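Local atomic coordinates of FAD dependent oxidoreductase (Chelativorans sp. BNC1, PDB entry 6PXS), a protein that oxidises iminodiacetate as an FAD-dependent oxidase of the DadA family. Residues P219-H231 / S269-V283. Numbering follows the deposited sequence.
Sequences PVVPQKGQIIHLH and SGFDYRVTARGQLEV
Q226 meets T276 through its terminal amide: NE2 donates almost straight to T276 OG1 (2.6 Å, 167°), within the amide plane, while OE1 receives the T276 backbone N at 3.2 Å from above its carbonyl plane. Glutamine suits this place because one group can both give and accept; E266 takes a further bond from NE2, and together these three bonds fix the amide's rotation. T276 is the N-cap of helix 277-290, its hydroxyl also accepting from G279 N; G279, lacking a side chain, lets the amide lie close.

Two residues back, K224 is stretched out fully, CG anti to its backbone N (chi1 175°), a length that carries NZ to the R274 carbonyl O at 2.7 Å. D272, salt-bridged to R274, adds only a long ionic contact. S269's short hydroxyl, OG, accepts from K224 N. P222 lays its compact ring on the F271 face, CG 3.7 Å from the centroid (CH-pi), and I228 CD1 packs on V283 CG1 at 3.6 Å.

Farther out, W206 stacks on F271, and R274 NE is hydrogen-bonded to T298 OG1 of the second subunit. G225, on the strand side turned away, touches the flavin; an N-capped helix and its preceding loop thus cover strand 220-231 of the antiparallel sheet.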
loop_
_atom_site.group_PDB
_atom_site.type_symbol
_atom_site.label_atom_id
_atom_site.label_comp_id
_atom_site.label_asym_id
_atom_site.label_seq_id
_atom_site.Cartn_x
_atom_site.Cartn_y
_atom_site.Cartn_z
ATOM N N PRO A 219 -16.881 -12.565 27.618
ATOM C CA PRO A 219 -15.467 -12.963 27.739
ATOM C C PRO A 219 -14.834 -13.315 26.393
ATOM O O PRO A 219 -14.381 -14.442 26.165
ATOM C CB PRO A 219 -15.554 -14.174 28.675
ATOM C CG PRO A 219 -16.844 -14.820 28.295
ATOM C CD PRO A 219 -17.784 -13.705 27.870
ATOM N N VAL A 220 -14.799 -12.341 25.487
ATOM C CA VAL A 220 -14.176 -12.500 24.176
ATOM C C VAL A 220 -13.272 -11.297 23.947
ATOM O O VAL A 220 -13.756 -10.163 23.831
ATOM C CB VAL A 220 -15.208 -12.630 23.048
ATOM C CG1 VAL A 220 -14.507 -12.799 21.704
ATOM C CG2 VAL A 220 -16.141 -13.800 23.319
ATOM N N VAL A 221 -11.972 -11.542 23.874
ATOM C CA VAL A 221 -10.979 -10.489 23.681
ATOM C C VAL A 221 -10.186 -10.829 22.427
ATOM O O VAL A 221 -10.174 -11.988 21.976
ATOM C CB VAL A 221 -10.061 -10.335 24.916
ATOM C CG1 VAL A 221 -10.888 -10.014 26.149
ATOM C CG2 VAL A 221 -9.243 -11.598 25.133
ATOM N N PRO A 222 -9.510 -9.847 21.834
ATOM C CA PRO A 222 -8.799 -10.106 20.576
ATOM C C PRO A 222 -7.496 -10.858 20.794
ATOM O O PRO A 222 -6.779 -10.637 21.774
ATOM C CB PRO A 222 -8.537 -8.699 20.027
ATOM C CG PRO A 222 -8.455 -7.844 21.235
ATOM C CD PRO A 222 -9.427 -8.429 22.226
ATOM N N GLN A 223 -7.197 -11.758 19.861
ATOM C CA GLN A 223 -5.911 -12.449 19.795
ATOM C C GLN A 223 -5.292 -12.104 18.445
ATOM O O GLN A 223 -5.694 -12.650 17.412
ATOM C CB GLN A 223 -6.071 -13.958 19.964
ATOM C CG GLN A 223 -4.747 -14.714 20.026
ATOM C CD GLN A 223 -4.922 -16.222 19.979
ATOM O OE1 GLN A 223 -5.540 -16.761 19.059
ATOM N NE2 GLN A 223 -4.374 -16.911 20.971
ATOM N N LYS A 224 -4.322 -11.195 18.455
ATOM C CA LYS A 224 -3.676 -10.779 17.218
ATOM C C LYS A 224 -3.088 -11.981 16.487
ATOM O O LYS A 224 -2.630 -12.951 17.099
ATOM C CB LYS A 224 -2.582 -9.754 17.517
ATOM C CG LYS A 224 -1.762 -9.334 16.311
ATOM C CD LYS A 224 -0.788 -8.233 16.683
ATOM C CE LYS A 224 0.110 -7.862 15.519
ATOM N NZ LYS A 224 1.098 -6.812 15.897
ATOM N N GLY A 225 -3.111 -11.911 15.159
ATOM C CA GLY A 225 -2.517 -12.942 14.334
ATOM C C GLY A 225 -1.943 -12.393 13.044
ATOM O O GLY A 225 -2.645 -11.722 12.283
ATOM N N GLN A 226 -0.668 -12.670 12.786
ATOM C CA GLN A 226 -0.003 -12.241 11.564
ATOM C C GLN A 226 0.144 -13.436 10.632
ATOM O O GLN A 226 0.587 -14.508 11.057
ATOM C CB GLN A 226 1.366 -11.633 11.874
ATOM C CG GLN A 226 1.329 -10.556 12.944
ATOM C CD GLN A 226 2.683 -9.921 13.184
ATOM O OE1 GLN A 226 3.474 -9.745 12.258
ATOM N NE2 GLN A 226 2.959 -9.576 14.436
ATOM N N ILE A 227 -0.222 -13.249 9.367
ATOM C CA ILE A 227 -0.241 -14.324 8.381
ATOM C C ILE A 227 0.454 -13.828 7.122
ATOM O O ILE A 227 0.202 -12.707 6.669
ATOM C CB ILE A 227 -1.681 -14.781 8.078
ATOM C CG1 ILE A 227 -1.682 -15.978 7.126
ATOM C CG2 ILE A 227 -2.499 -13.636 7.497
ATOM C CD1 ILE A 227 -3.036 -16.655 7.015
ATOM N N ILE A 228 1.329 -14.661 6.559
ATOM C CA ILE A 228 2.173 -14.278 5.432
ATOM C C ILE A 228 1.615 -14.878 4.150
ATOM O O ILE A 228 1.156 -16.026 4.133
ATOM C CB ILE A 228 3.631 -14.726 5.658
ATOM C CG1 ILE A 228 4.243 -13.948 6.825
ATOM C CG2 ILE A 228 4.447 -14.534 4.385
ATOM C CD1 ILE A 228 5.624 -14.408 7.214
ATOM N N HIS A 229 1.667 -14.100 3.071
ATOM C CA HIS A 229 1.231 -14.534 1.750
ATOM C C HIS A 229 2.429 -14.526 0.815
ATOM O O HIS A 229 3.093 -13.496 0.662
ATOM C CB HIS A 229 0.120 -13.628 1.215
ATOM C CG HIS A 229 -1.186 -13.791 1.927
ATOM N ND1 HIS A 229 -2.347 -14.152 1.279
ATOM C CD2 HIS A 229 -1.512 -13.654 3.234
ATOM C CE1 HIS A 229 -3.334 -14.224 2.154
ATOM N NE2 HIS A 229 -2.853 -13.927 3.348
ATOM N N LEU A 230 2.702 -15.669 0.193
ATOM C CA LEU A 230 3.831 -15.835 -0.708
ATOM C C LEU A 230 3.343 -15.992 -2.142
ATOM O O LEU A 230 2.167 -16.259 -2.397
ATOM C CB LEU A 230 4.673 -17.050 -0.315
ATOM C CG LEU A 230 5.137 -17.098 1.140
ATOM C CD1 LEU A 230 5.918 -18.373 1.391
ATOM C CD2 LEU A 230 5.976 -15.884 1.489
ATOM N N HIS A 231 4.274 -15.833 -3.080
ATOM C CA HIS A 231 3.976 -15.931 -4.502
ATOM C C HIS A 231 5.083 -16.716 -5.186
ATOM O O HIS A 231 6.262 -16.383 -5.041
ATOM C CB HIS A 231 3.836 -14.538 -5.127
ATOM C CG HIS A 231 3.545 -14.557 -6.594
ATOM N ND1 HIS A 231 2.396 -15.107 -7.119
ATOM C CD2 HIS A 231 4.252 -14.085 -7.649
ATOM C CE1 HIS A 231 2.408 -14.975 -8.434
ATOM N NE2 HIS A 231 3.524 -14.360 -8.781
ATOM N N SER A 269 -2.655 -9.180 23.147
ATOM C CA SER A 269 -2.130 -8.258 22.150
ATOM C C SER A 269 -2.959 -6.989 22.031
ATOM O O SER A 269 -2.450 -5.977 21.534
ATOM C CB SER A 269 -2.069 -8.946 20.785
ATOM O OG SER A 269 -3.372 -9.258 20.326
ATOM N N GLY A 270 -4.213 -7.014 22.472
ATOM C CA GLY A 270 -5.063 -5.872 22.242
ATOM C C GLY A 270 -5.308 -5.687 20.749
ATOM O O GLY A 270 -5.043 -6.565 19.923
ATOM N N PHE A 271 -5.826 -4.508 20.408
ATOM C CA PHE A 271 -6.105 -4.157 19.015
ATOM C C PHE A 271 -4.896 -3.451 18.398
ATOM O O PHE A 271 -4.951 -2.300 17.963
ATOM C CB PHE A 271 -7.362 -3.299 18.933
ATOM C CG PHE A 271 -8.593 -3.985 19.459
ATOM C CD1 PHE A 271 -8.988 -3.815 20.774
ATOM C CD2 PHE A 271 -9.348 -4.806 18.639
ATOM C CE1 PHE A 271 -10.115 -4.447 21.261
ATOM C CE2 PHE A 271 -10.475 -5.441 19.120
ATOM C CZ PHE A 271 -10.860 -5.261 20.433
ATOM N N ASP A 272 -3.782 -4.183 18.367
ATOM C CA ASP A 272 -2.511 -3.670 17.860
ATOM C C ASP A 272 -2.388 -4.073 16.397
ATOM O O ASP A 272 -1.917 -5.161 16.066
ATOM C CB ASP A 272 -1.348 -4.204 18.684
ATOM C CG ASP A 272 -0.023 -3.617 18.261
ATOM O OD1 ASP A 272 -0.034 -2.588 17.553
ATOM O OD2 ASP A 272 1.029 -4.184 18.626
ATOM N N TYR A 273 -2.813 -3.175 15.508
ATOM C CA TYR A 273 -2.841 -3.451 14.071
ATOM C C TYR A 273 -1.506 -3.045 13.443
ATOM O O TYR A 273 -1.396 -2.093 12.669
ATOM C CB TYR A 273 -4.016 -2.729 13.422
ATOM C CG TYR A 273 -4.249 -3.092 11.975
ATOM C CD1 TYR A 273 -4.579 -4.390 11.609
ATOM C CD2 TYR A 273 -4.155 -2.134 10.975
ATOM C CE1 TYR A 273 -4.798 -4.726 10.284
ATOM C CE2 TYR A 273 -4.375 -2.459 9.650
ATOM C CZ TYR A 273 -4.695 -3.756 9.311
ATOM O OH TYR A 273 -4.913 -4.082 7.993
ATOM N N ARG A 274 -0.475 -3.805 13.801
ATOM C CA ARG A 274 0.875 -3.599 13.298
ATOM C C ARG A 274 1.460 -4.932 12.854
ATOM O O ARG A 274 1.100 -5.991 13.375
ATOM C CB ARG A 274 1.786 -2.966 14.366
ATOM C CG ARG A 274 1.466 -1.517 14.677
ATOM C CD ARG A 274 2.170 -1.020 15.939
ATOM N NE ARG A 274 3.547 -1.502 16.046
ATOM C CZ ARG A 274 3.926 -2.561 16.757
ATOM N NH1 ARG A 274 3.040 -3.272 17.441
ATOM N NH2 ARG A 274 5.201 -2.911 16.785
ATOM N N VAL A 275 2.361 -4.867 11.879
ATOM C CA VAL A 275 3.129 -6.023 11.432
ATOM C C VAL A 275 4.478 -5.966 12.136
ATOM O O VAL A 275 5.309 -5.102 11.832
ATOM C CB VAL A 275 3.292 -6.041 9.908
ATOM C CG1 VAL A 275 4.273 -7.126 9.489
ATOM C CG2 VAL A 275 1.945 -6.248 9.241
ATOM N N THR A 276 4.702 -6.878 13.075
ATOM C CA THR A 276 5.898 -6.835 13.899
ATOM C C THR A 276 7.011 -7.688 13.292
ATOM O O THR A 276 6.797 -8.487 12.376
ATOM C CB THR A 276 5.591 -7.297 15.324
ATOM O OG1 THR A 276 5.234 -8.684 15.317
ATOM C CG2 THR A 276 4.451 -6.480 15.914
ATOM N N ALA A 277 8.220 -7.509 13.825
ATOM C CA ALA A 277 9.382 -8.218 13.303
ATOM C C ALA A 277 9.405 -9.667 13.772
ATOM O O ALA A 277 9.550 -10.587 12.960
ATOM C CB ALA A 277 10.663 -7.500 13.725
ATOM N N ARG A 278 9.267 -9.891 15.081
ATOM C CA ARG A 278 9.316 -11.253 15.602
ATOM C C ARG A 278 8.142 -12.080 15.094
ATOM O O ARG A 278 8.305 -13.259 14.760
ATOM C CB ARG A 278 9.340 -11.231 17.131
ATOM C CG ARG A 278 9.209 -12.606 17.781
ATOM C CD ARG A 278 10.238 -12.808 18.883
ATOM N NE ARG A 278 11.538 -13.210 18.348
ATOM C CZ ARG A 278 12.666 -13.233 19.052
ATOM N NH1 ARG A 278 12.669 -12.869 20.330
ATOM N NH2 ARG A 278 13.799 -13.618 18.476
ATOM N N GLY A 279 6.952 -11.485 15.035
ATOM C CA GLY A 279 5.808 -12.209 14.507
ATOM C C GLY A 279 6.080 -12.798 13.138
ATOM O O GLY A 279 5.706 -13.939 12.856
ATOM N N GLN A 280 6.748 -12.034 12.273
ATOM C CA GLN A 280 7.054 -12.527 10.935
ATOM C C GLN A 280 8.198 -13.532 10.954
ATOM O O GLN A 280 8.186 -14.503 10.189
ATOM C CB GLN A 280 7.382 -11.355 10.012
ATOM C CG GLN A 280 6.170 -10.516 9.664
ATOM C CD GLN A 280 6.388 -9.655 8.440
ATOM O OE1 GLN A 280 5.830 -9.917 7.376
ATOM N NE2 GLN A 280 7.199 -8.621 8.584
ATOM N N LEU A 281 9.192 -13.320 11.819
ATOM C CA LEU A 281 10.284 -14.281 11.934
ATOM C C LEU A 281 9.752 -15.661 12.299
ATOM O O LEU A 281 10.102 -16.662 11.664
ATOM C CB LEU A 281 11.299 -13.801 12.974
ATOM C CG LEU A 281 12.469 -14.745 13.278
ATOM C CD1 LEU A 281 13.354 -14.938 12.055
ATOM C CD2 LEU A 281 13.294 -14.229 14.446
ATOM N N GLU A 282 8.896 -15.729 13.321
ATOM C CA GLU A 282 8.376 -17.018 13.764
ATOM C C GLU A 282 7.681 -17.754 12.627
ATOM O O GLU A 282 7.873 -18.963 12.449
ATOM C CB GLU A 282 7.416 -16.817 14.937
ATOM C CG GLU A 282 8.080 -16.284 16.197
ATOM C CD GLU A 282 7.084 -15.997 17.302
ATOM O OE1 GLU A 282 7.515 -15.600 18.407
ATOM O OE2 GLU A 282 5.868 -16.168 17.064
ATOM N N VAL A 283 6.874 -17.039 11.840
ATOM C CA VAL A 283 6.160 -17.681 10.742
ATOM C C VAL A 283 7.136 -18.137 9.666
ATOM O O VAL A 283 7.024 -19.251 9.139
ATOM C CB VAL A 283 5.094 -16.728 10.173
ATOM C CG1 VAL A 283 4.406 -17.357 8.974
ATOM C CG2 VAL A 283 4.076 -16.366 11.246
#